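Local coordinates for protein SAM dependent methyltransferase (Agrobacterium tumefaciens, PDB 2IGT) that binds S-adenosylmethionine and probably transfers its methyl group to an acceptor molecule, at residues P135-H140 with S320-S325; V170-G175 with A203-I208; D211-I216 with L255-E260. All coordinates share one frame; numbering follows the deposited sequence.

Contact 1 (P135-H140 with S320-S325); sequences PEQIVH and STSLFS
The aromatic part of this contact is an offset edge-to-face pair: the edge of the His140 ring is directed at the face of Phe324, with centroids 5.5 Å apart and planes at 61°. The approach is made by His140 CE1, which lies 3.6 Å from Phe324 CB.

Van der Waals packing joins Glu136 to Thr321. The first torsion of Glu136 (chi1 65°) sets CG between the backbone N and the carbonyl carbon, and from there Glu136 CG comes within 3.3 Å of Thr321 OG1. The polar ends have other partners: Glu136 OE2 is hydrogen-bonded to Tyr274 OH, and Thr321 OG1 to the carbonyl of Leu303.

The polar link between the segments is a water. It donates to Leu323 O over 2.8 Å and bonds Ser322 OG at 2.9 Å, while its bonds to Gln137 NE2 and His140 NE2 are weak, both 3.3 Å. Gln137 NE2 also reaches Tyr274 OH.

Strand 318-328 runs antiparallel to both of its neighbours, 297-306 and 268-273, and Thr321 and Ser322 form a classic beta bulge opposite Leu303. The start of helix 138-150 packs on one face of this sheet, with His140 and Phe324 both touching Leu37 of strand 30-39. Leu323 and Ser325 turn away from 135-140 and touch Met283 and Met287 of helix 280-290.

Contact 2 (V170-G175 with A203-I208); sequences VAAAAG and APIRWI
Ile205 and Ala203 both pack against the methyl group of Ala172, and the isoleucine can be followed outward from its CB. There the side chain forks. CG2 stands anti to the backbone N and turns along its own strand, lying 3.5 Å above the plane of the Trp207 ring, displaced toward the rim. The other branch is the one that crosses to the helix: with chi1 at -55°, CG1 sits beside the backbone N and comes to 3.7 Å from Ala172 CB. The chain then runs on extended (chi2 178°) to CD1, which meets the same methyl at 3.6 Å. Ala172 is thus touched by the last two carbons of the isoleucine, while Ala203 CB approaches Ala172 CB at 4.0 Å. All of these partners are apolar carbons, so the contact is dispersion packing around one small side chain.

Backbone turns adjoin the contact on each segment. Between the two packing residues of the second segment, Pro204 is the centre of an inverse gamma turn, evidenced by the 2.8 Å bond from Ile205 N to Ala203 O; it brings the chain into strand 205-208. On the helix, Gly175 has a positive phi of 106° and its N bonds Ala172 O at 3.1 Å, part of a Schellman motif that ends helix 166-173.

Beyond the segments, Ala172 also touches Val178 of strand 177-181, and Trp207 packs on helix 185-198. Helix 166-173 is the crossover of a beta-alpha-beta unit between parallel strands 156-160 and 177-181. The strand order 205-208, 177-181, 156-160, 228-231, 268-273, then antiparallel 318-328 and 297-306 beyond it, is that of the Rossmann-like class I methyltransferases.

Contact 3 (D211-I216 with L255-E260); sequences DAMKFI and LDICRE. With SAM (S-adenosylmethionine), chain D.
Asp211 OD1 is gripped by two groups: it accepts a nearly straight hydrogen bond from the adenine N6 of S-adenosylmethionine (2.9 Å, 167° at the hydrogen), and it forms a salt bridge with Arg100 of the second subunit. Asp211 is the N-cap residue of helix 212-222, and its OD2 accepts from Lys214 N at 3.0 Å through the anti lone pair, the one away from OD1. With one oxygen on the helix and the other on the cofactor, the carboxylate is fixed in rotation. The adjacent Ala212 N donates to adenine N1 over 2.9 Å. An acceptor facing N6 beside a donor facing N1 matches the hydrogen-bonding pattern of adenine, and it forms part of the cofactor pocket of this Rossmann-like methyltransferase domain. Arg100 of the second subunit also packs on Met213, so the adenine end of the site lies close to a subunit interface.

Away from the cofactor the helix leans on helix 247-260. The local axes approach to 10.1 Å and their N-to-C directions differ by 32°, a roughly parallel pair held by buried apolar side chains. Selenomethionine Met213 brings its CG to 4.1 Å from Ile257 CD1, the two side chains crossing at about a right angle. Ile216 carries most of its side of the packing. Its CG1 lies between the backbone N and the carbonyl carbon (chi1 61°), a setting that swings this branch across the isoleucine opposite, with CG1 at 3.7 Å from Ile257 CG2. That methyl also lies against the Ile216 backbone. At the end of the branch, Ile216 CD1 rests on Ile257 CG2 and CB and also meets Cys258 SG at 4.0 Å.

In the fold
Contacts 2 and 3 follow one another along the chain, and both are nested inside the loop closed by contact 1. The centres are widely spaced, about 21 Å from contact 1 to each of the others and about 20 Å between contacts 2 and 3. Contacts 1 and 2 both reach the eight-stranded mixed sheet, through the antiparallel strand 318-328 and the outermost strand 205-208 respectively. Contacts 2 and 3 are joined directly, since strand 205-208 leads into helix 212-222 and Ile208 CG2 packs on Phe215 CD1 at 3.7 Å. Asp211 and Ala212, which bind the adenine, lie where the chain turns from that strand into that helix, at the start of the first segment of contact 3.

Contact 1 (P135-H140 with S320-S325)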
loop_
_atom_site.group_PDB
_atom_site.type_symbol
_atom_site.label_atom_id
_atom_site.label_comp_id
_atom_site.label_asym_id
_atom_site.label_seq_id
_atom_site.Cartn_x
_atom_site.Cartn_y
_atom_site.Cartn_z
ATOM N N PRO A 135 -23.441 -17.473 -2.252
ATOM C CA PRO A 135 -24.459 -18.309 -2.896
ATOM C C PRO A 135 -25.882 -18.022 -2.446
ATOM O O PRO A 135 -26.835 -18.330 -3.166
ATOM C CB PRO A 135 -24.066 -19.744 -2.514
ATOM C CG PRO A 135 -23.106 -19.621 -1.403
ATOM C CD PRO A 135 -22.514 -18.248 -1.398
ATOM N N GLU A 136 -26.028 -17.441 -1.264
ATOM C CA GLU A 136 -27.373 -17.049 -0.787
ATOM C C GLU A 136 -28.050 -16.055 -1.742
ATOM O O GLU A 136 -29.288 -16.005 -1.823
ATOM C CB GLU A 136 -27.298 -16.446 0.632
ATOM C CG GLU A 136 -26.546 -15.131 0.761
ATOM C CD GLU A 136 -25.039 -15.282 0.975
ATOM O OE1 GLU A 136 -24.461 -16.356 0.691
ATOM O OE2 GLU A 136 -24.408 -14.311 1.443
ATOM N N GLN A 137 -27.236 -15.274 -2.461
ATOM C CA GLN A 137 -27.726 -14.294 -3.442
ATOM C C GLN A 137 -28.541 -14.937 -4.579
ATOM O O GLN A 137 -29.170 -14.232 -5.375
ATOM C CB GLN A 137 -26.563 -13.445 -3.989
ATOM C CG GLN A 137 -25.957 -12.467 -2.935
ATOM C CD GLN A 137 -26.909 -11.329 -2.590
ATOM O OE1 GLN A 137 -27.666 -10.854 -3.450
ATOM N NE2 GLN A 137 -26.892 -10.892 -1.338
ATOM N N ILE A 138 -28.549 -16.273 -4.637
ATOM C CA ILE A 138 -29.374 -16.994 -5.617
ATOM C C ILE A 138 -30.853 -16.596 -5.573
ATOM O O ILE A 138 -31.525 -16.599 -6.600
ATOM C CB ILE A 138 -29.250 -18.526 -5.485
ATOM C CG1 ILE A 138 -29.791 -19.210 -6.767
ATOM C CG2 ILE A 138 -29.955 -19.032 -4.194
ATOM C CD1 ILE A 138 -29.540 -20.721 -6.867
ATOM N N VAL A 139 -31.360 -16.240 -4.390
ATOM C CA VAL A 139 -32.735 -15.754 -4.316
ATOM C C VAL A 139 -32.922 -14.484 -5.195
ATOM O O VAL A 139 -33.889 -14.401 -5.958
ATOM C CB VAL A 139 -33.196 -15.529 -2.859
ATOM C CG1 VAL A 139 -34.672 -15.166 -2.809
ATOM C CG2 VAL A 139 -32.920 -16.788 -2.023
ATOM N N HIS A 140 -32.002 -13.524 -5.105
ATOM C CA HIS A 140 -32.083 -12.310 -5.943
ATOM C C HIS A 140 -31.779 -12.648 -7.409
ATOM O O HIS A 140 -32.374 -12.064 -8.308
ATOM C CB HIS A 140 -31.126 -11.189 -5.477
ATOM C CG HIS A 140 -31.376 -10.704 -4.074
ATOM N ND1 HIS A 140 -32.564 -10.111 -3.683
ATOM C CD2 HIS A 140 -30.570 -10.696 -2.982
ATOM C CE1 HIS A 140 -32.491 -9.795 -2.399
ATOM N NE2 HIS A 140 -31.291 -10.133 -1.949
ATOM N N SER A 320 -28.439 -15.686 9.024
ATOM C CA SER A 320 -28.761 -14.490 8.281
ATOM C C SER A 320 -27.455 -13.880 7.752
ATOM O O SER A 320 -26.492 -13.725 8.508
ATOM C CB SER A 320 -29.505 -13.519 9.182
ATOM O OG SER A 320 -29.802 -12.326 8.497
ATOM N N THR A 321 -27.426 -13.571 6.457
ATOM C CA THR A 321 -26.205 -13.121 5.793
ATOM C C THR A 321 -26.153 -11.609 5.498
ATOM O O THR A 321 -25.083 -11.029 5.450
ATOM C CB THR A 321 -26.007 -13.847 4.432
ATOM O OG1 THR A 321 -26.988 -13.397 3.487
ATOM C CG2 THR A 321 -26.189 -15.379 4.594
ATOM N N SER A 322 -27.304 -10.987 5.247
ATOM C CA SER A 322 -27.278 -9.664 4.637
ATOM C C SER A 322 -28.666 -9.070 4.681
ATOM O O SER A 322 -29.644 -9.764 5.011
ATOM C CB SER A 322 -26.814 -9.750 3.155
ATOM O OG SER A 322 -27.570 -10.751 2.494
ATOM N N LEU A 323 -28.725 -7.771 4.386
ATOM C CA LEU A 323 -29.988 -7.034 4.273
ATOM C C LEU A 323 -30.309 -6.834 2.814
ATOM O O LEU A 323 -29.436 -6.942 1.927
ATOM C CB LEU A 323 -29.860 -5.645 4.920
ATOM C CG LEU A 323 -29.134 -5.570 6.265
ATOM C CD1 LEU A 323 -29.005 -4.086 6.698
ATOM C CD2 LEU A 323 -29.873 -6.403 7.339
ATOM N N PHE A 324 -31.579 -6.574 2.548
ATOM C CA PHE A 324 -31.969 -6.213 1.190
ATOM C C PHE A 324 -33.156 -5.279 1.244
ATOM O O PHE A 324 -33.944 -5.281 2.205
ATOM C CB PHE A 324 -32.319 -7.437 0.339
ATOM C CG PHE A 324 -33.690 -8.017 0.656
ATOM C CD1 PHE A 324 -33.851 -8.888 1.731
ATOM C CD2 PHE A 324 -34.807 -7.667 -0.099
ATOM C CE1 PHE A 324 -35.114 -9.406 2.064
ATOM C CE2 PHE A 324 -36.071 -8.181 0.201
ATOM C CZ PHE A 324 -36.230 -9.055 1.287
ATOM N N SER A 325 -33.265 -4.486 0.191
ATOM C CA SER A 325 -34.449 -3.707 -0.067
ATOM C C SER A 325 -34.636 -3.646 -1.586
ATOM O O SER A 325 -33.697 -3.340 -2.316
ATOM C CB SER A 325 -34.288 -2.294 0.503
ATOM O OG SER A 325 -35.501 -1.586 0.314
HETATM O O HOH W 1 -29.184 -9.377 0.504
#

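Contact 2 (V170-G175 with A203-I208)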
loop_
_atom_site.group_PDB
_atom_site.type_symbol
_atom_site.label_atom_id
_atom_site.label_comp_id
_atom_site.label_asym_id
_atom_site.label_seq_id
_atom_site.Cartn_x
_atom_site.Cartn_y
_atom_site.Cartn_z
ATOM N N VAL A 170 -25.906 -14.385 -14.857
ATOM C CA VAL A 170 -27.316 -14.818 -14.839
ATOM C C VAL A 170 -28.152 -13.924 -15.775
ATOM O O VAL A 170 -28.897 -14.426 -16.623
ATOM C CB VAL A 170 -27.917 -14.847 -13.397
ATOM C CG1 VAL A 170 -29.412 -15.111 -13.447
ATOM C CG2 VAL A 170 -27.244 -15.948 -12.525
ATOM N N ALA A 171 -28.003 -12.606 -15.635
ATOM C CA ALA A 171 -28.754 -11.656 -16.478
ATOM C C ALA A 171 -28.417 -11.830 -17.959
ATOM O O ALA A 171 -29.311 -11.931 -18.816
ATOM C CB ALA A 171 -28.533 -10.209 -16.018
ATOM N N ALA A 172 -27.124 -11.895 -18.258
ATOM C CA ALA A 172 -26.667 -12.087 -19.634
ATOM C C ALA A 172 -27.118 -13.424 -20.258
ATOM O O ALA A 172 -27.506 -13.457 -21.450
ATOM C CB ALA A 172 -25.135 -11.912 -19.723
ATOM N N ALA A 173 -27.110 -14.502 -19.478
ATOM C CA ALA A 173 -27.588 -15.811 -19.969
ATOM C C ALA A 173 -29.059 -15.726 -20.356
ATOM O O ALA A 173 -29.491 -16.356 -21.318
ATOM C CB ALA A 173 -27.398 -16.887 -18.934
ATOM N N ALA A 174 -29.806 -14.916 -19.605
ATOM C CA ALA A 174 -31.240 -14.714 -19.820
ATOM C C ALA A 174 -31.576 -13.723 -20.940
ATOM O O ALA A 174 -32.762 -13.542 -21.287
ATOM C CB ALA A 174 -31.913 -14.293 -18.484
ATOM N N GLY A 175 -30.558 -13.093 -21.524
ATOM C CA GLY A 175 -30.771 -12.208 -22.661
ATOM C C GLY A 175 -30.650 -10.718 -22.389
ATOM O O GLY A 175 -30.959 -9.907 -23.259
ATOM N N ALA A 203 -21.739 -12.635 -25.155
ATOM C CA ALA A 203 -22.925 -11.922 -24.612
ATOM C C ALA A 203 -22.642 -10.432 -24.386
ATOM O O ALA A 203 -21.491 -10.058 -24.134
ATOM C CB ALA A 203 -23.430 -12.578 -23.330
ATOM N N PRO A 204 -23.676 -9.570 -24.497
ATOM C CA PRO A 204 -23.470 -8.122 -24.267
ATOM C C PRO A 204 -23.264 -7.797 -22.774
ATOM O O PRO A 204 -24.213 -7.432 -22.050
ATOM C CB PRO A 204 -24.754 -7.490 -24.836
ATOM C CG PRO A 204 -25.793 -8.575 -24.661
ATOM C CD PRO A 204 -25.067 -9.869 -24.906
ATOM N N ILE A 205 -22.031 -7.968 -22.309
ATOM C CA ILE A 205 -21.650 -7.522 -20.964
ATOM C C ILE A 205 -20.568 -6.454 -21.117
ATOM O O ILE A 205 -19.515 -6.698 -21.729
ATOM C CB ILE A 205 -21.130 -8.660 -20.094
ATOM C CG1 ILE A 205 -22.158 -9.800 -20.035
ATOM C CG2 ILE A 205 -20.778 -8.132 -18.653
ATOM C CD1 ILE A 205 -21.675 -10.996 -19.228
ATOM N N ARG A 206 -20.836 -5.270 -20.587
ATOM C CA ARG A 206 -19.872 -4.181 -20.603
ATOM C C ARG A 206 -19.193 -4.086 -19.219
ATOM O O ARG A 206 -19.870 -3.881 -18.199
ATOM C CB ARG A 206 -20.577 -2.877 -21.019
ATOM C CG ARG A 206 -19.855 -1.597 -20.644
ATOM C CD ARG A 206 -20.519 -0.378 -21.286
ATOM N NE ARG A 206 -21.780 -0.041 -20.619
ATOM C CZ ARG A 206 -22.355 1.158 -20.643
ATOM N NH1 ARG A 206 -21.802 2.151 -21.337
ATOM N NH2 ARG A 206 -23.494 1.354 -19.992
ATOM N N TRP A 207 -17.868 -4.264 -19.197
ATOM C CA TRP A 207 -17.097 -4.350 -17.946
ATOM C C TRP A 207 -16.532 -2.986 -17.655
ATOM O O TRP A 207 -15.766 -2.448 -18.468
ATOM C CB TRP A 207 -15.946 -5.371 -18.067
ATOM C CG TRP A 207 -16.400 -6.772 -18.374
ATOM C CD1 TRP A 207 -16.336 -7.403 -19.590
ATOM C CD2 TRP A 207 -16.999 -7.710 -17.465
ATOM N NE1 TRP A 207 -16.858 -8.672 -19.491
ATOM C CE2 TRP A 207 -17.265 -8.890 -18.199
ATOM C CE3 TRP A 207 -17.331 -7.671 -16.105
ATOM C CZ2 TRP A 207 -17.864 -10.022 -17.622
ATOM C CZ3 TRP A 207 -17.943 -8.795 -15.532
ATOM C CH2 TRP A 207 -18.191 -9.960 -16.292
ATOM N N ILE A 208 -16.936 -2.399 -16.532
ATOM C CA ILE A 208 -16.570 -1.037 -16.235
ATOM C C ILE A 208 -15.721 -1.059 -14.956
ATOM O O ILE A 208 -16.204 -1.476 -13.904
ATOM C CB ILE A 208 -17.834 -0.120 -16.014
ATOM C CG1 ILE A 208 -18.724 -0.034 -17.274
ATOM C CG2 ILE A 208 -17.425 1.280 -15.531
ATOM C CD1 ILE A 208 -18.090 0.633 -18.511
#

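Contact 3 (D211-I216 with L255-E260)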
loop_
_atom_site.group_PDB
_atom_site.type_symbol
_atom_site.label_atom_id
_atom_site.label_comp_id
_atom_site.label_asym_id
_atom_site.label_seq_id
_atom_site.Cartn_x
_atom_site.Cartn_y
_atom_site.Cartn_z
ATOM N N ASP A 211 -15.040 3.723 -9.991
ATOM C CA ASP A 211 -15.849 3.992 -8.796
ATOM C C ASP A 211 -17.355 3.924 -9.187
ATOM O O ASP A 211 -17.754 4.465 -10.221
ATOM C CB ASP A 211 -15.497 5.364 -8.214
ATOM C CG ASP A 211 -16.336 5.690 -6.983
ATOM O OD1 ASP A 211 -16.014 5.148 -5.900
ATOM O OD2 ASP A 211 -17.352 6.431 -7.112
ATOM N N ALA A 212 -18.166 3.227 -8.390
ATOM C CA ALA A 212 -19.559 2.977 -8.741
ATOM C C ALA A 212 -20.377 4.264 -8.785
ATOM O O ALA A 212 -21.165 4.455 -9.713
ATOM C CB ALA A 212 -20.198 1.971 -7.795
HETATM N N MSE A 213 -20.208 5.126 -7.791
HETATM C CA MSE A 213 -20.972 6.377 -7.765
HETATM C C MSE A 213 -20.554 7.371 -8.869
HETATM O O MSE A 213 -21.422 8.028 -9.462
HETATM C CB MSE A 213 -20.960 7.048 -6.371
HETATM C CG MSE A 213 -22.117 8.106 -6.238
HETATM SE SE MSE A 213 -22.714 8.356 -4.447
HETATM C CE MSE A 213 -21.037 8.988 -3.687
ATOM N N LYS A 214 -19.243 7.464 -9.155
ATOM C CA LYS A 214 -18.757 8.290 -10.253
ATOM C C LYS A 214 -19.367 7.797 -11.576
ATOM O O LYS A 214 -19.852 8.599 -12.386
ATOM C CB LYS A 214 -17.240 8.243 -10.335
ATOM C CG LYS A 214 -16.639 9.079 -11.491
ATOM C CD LYS A 214 -15.102 9.246 -11.325
ATOM C CE LYS A 214 -14.743 10.359 -10.322
ATOM N NZ LYS A 214 -13.303 10.305 -9.843
ATOM N N PHE A 215 -19.369 6.480 -11.769
ATOM C CA PHE A 215 -19.931 5.927 -12.991
ATOM C C PHE A 215 -21.411 6.312 -13.126
ATOM O O PHE A 215 -21.847 6.770 -14.194
ATOM C CB PHE A 215 -19.804 4.403 -13.075
ATOM C CG PHE A 215 -20.432 3.840 -14.328
ATOM C CD1 PHE A 215 -19.847 4.083 -15.579
ATOM C CD2 PHE A 215 -21.639 3.141 -14.276
ATOM C CE1 PHE A 215 -20.422 3.581 -16.749
ATOM C CE2 PHE A 215 -22.227 2.644 -15.450
ATOM C CZ PHE A 215 -21.617 2.866 -16.686
ATOM N N ILE A 216 -22.197 6.101 -12.070
ATOM C CA ILE A 216 -23.640 6.370 -12.210
ATOM C C ILE A 216 -23.963 7.858 -12.329
ATOM O O ILE A 216 -24.921 8.220 -13.024
ATOM C CB ILE A 216 -24.543 5.680 -11.142
ATOM C CG1 ILE A 216 -24.192 6.162 -9.722
ATOM C CG2 ILE A 216 -24.511 4.133 -11.301
ATOM C CD1 ILE A 216 -25.219 5.739 -8.671
ATOM N N LEU A 255 -28.493 6.087 -4.210
ATOM C CA LEU A 255 -29.832 5.600 -4.557
ATOM C C LEU A 255 -30.626 6.647 -5.335
ATOM O O LEU A 255 -31.398 6.307 -6.252
ATOM C CB LEU A 255 -30.605 5.127 -3.314
ATOM C CG LEU A 255 -30.053 3.858 -2.666
ATOM C CD1 LEU A 255 -30.928 3.462 -1.469
ATOM C CD2 LEU A 255 -29.934 2.712 -3.674
ATOM N N ASP A 256 -30.439 7.919 -4.988
ATOM C CA ASP A 256 -31.105 8.999 -5.718
ATOM C C ASP A 256 -30.647 9.057 -7.180
ATOM O O ASP A 256 -31.476 9.228 -8.079
ATOM C CB ASP A 256 -30.893 10.343 -5.027
ATOM C CG ASP A 256 -31.733 11.449 -5.633
ATOM O OD1 ASP A 256 -32.957 11.241 -5.856
ATOM O OD2 ASP A 256 -31.174 12.540 -5.863
ATOM N N ILE A 257 -29.344 8.897 -7.416
ATOM C CA ILE A 257 -28.825 8.848 -8.790
ATOM C C ILE A 257 -29.363 7.593 -9.481
ATOM O O ILE A 257 -29.794 7.663 -10.641
ATOM C CB ILE A 257 -27.291 8.887 -8.841
ATOM C CG1 ILE A 257 -26.746 10.215 -8.295
ATOM C CG2 ILE A 257 -26.772 8.705 -10.296
ATOM C CD1 ILE A 257 -25.245 10.115 -7.989
ATOM N N CYS A 258 -29.343 6.447 -8.785
ATOM C CA CYS A 258 -29.957 5.230 -9.356
ATOM C C CYS A 258 -31.376 5.492 -9.832
ATOM O O CYS A 258 -31.763 5.070 -10.938
ATOM C CB CYS A 258 -29.962 4.067 -8.349
ATOM S SG CYS A 258 -28.369 3.346 -8.089
ATOM N N ARG A 259 -32.174 6.164 -9.010
ATOM C CA ARG A 259 -33.531 6.486 -9.442
ATOM C C ARG A 259 -33.550 7.292 -10.739
ATOM O O ARG A 259 -34.356 7.004 -11.650
ATOM C CB ARG A 259 -34.290 7.246 -8.365
ATOM C CG ARG A 259 -35.644 7.713 -8.880
ATOM C CD ARG A 259 -36.482 8.264 -7.790
ATOM N NE ARG A 259 -37.762 8.706 -8.341
ATOM C CZ ARG A 259 -38.763 9.186 -7.609
ATOM N NH1 ARG A 259 -38.634 9.278 -6.288
ATOM N NH2 ARG A 259 -39.894 9.586 -8.208
ATOM N N GLU A 260 -32.668 8.293 -10.817
ATOM C CA GLU A 260 -32.563 9.141 -12.016
ATOM C C GLU A 260 -32.113 8.377 -13.275
ATOM O O GLU A 260 -32.348 8.834 -14.378
ATOM C CB GLU A 260 -31.653 10.359 -11.746
ATOM C CG GLU A 260 -32.238 11.351 -10.745
ATOM C CD GLU A 260 -33.616 11.825 -11.161
ATOM O OE1 GLU A 260 -33.718 12.474 -12.212
ATOM O OE2 GLU A 260 -34.607 11.520 -10.456
HETATM N N SAM D . -20.840 -6.384 -0.826
HETATM C CA SAM D . -20.116 -7.532 -0.214
HETATM C C SAM D . -19.553 -7.101 1.153
HETATM O O SAM D . -19.625 -5.931 1.571
HETATM O OXT SAM D . -19.025 -7.945 1.889
HETATM C CB SAM D . -19.017 -8.064 -1.162
HETATM C CG SAM D . -17.684 -7.279 -1.208
HETATM S SD SAM D . -17.853 -5.588 -1.899
HETATM C CE SAM D . -19.488 -5.027 -1.472
HETATM C "C5'" SAM D . -18.269 -6.001 -3.613
HETATM C "C4'" SAM D . -17.353 -5.326 -4.619
HETATM O "O4'" SAM D . -17.353 -3.924 -4.406
HETATM C "C3'" SAM D . -15.873 -5.715 -4.531
HETATM O "O3'" SAM D . -15.542 -6.540 -5.636
HETATM C "C2'" SAM D . -15.076 -4.401 -4.540
HETATM O "O2'" SAM D . -13.997 -4.384 -5.455
HETATM C "C1'" SAM D . -16.171 -3.418 -4.989
HETATM N N9 SAM D . -16.005 -2.024 -4.584
HETATM C C8 SAM D . -15.575 -1.516 -3.371
HETATM N N7 SAM D . -15.617 -0.171 -3.431
HETATM C C5 SAM D . -16.060 0.203 -4.664
HETATM C C6 SAM D . -16.254 1.450 -5.271
HETATM N N6 SAM D . -16.027 2.576 -4.612
HETATM N N1 SAM D . -16.753 1.502 -6.570
HETATM C C2 SAM D . -16.980 0.336 -7.257
HETATM N N3 SAM D . -16.758 -0.908 -6.679
HETATM C C4 SAM D . -16.292 -0.963 -5.397
#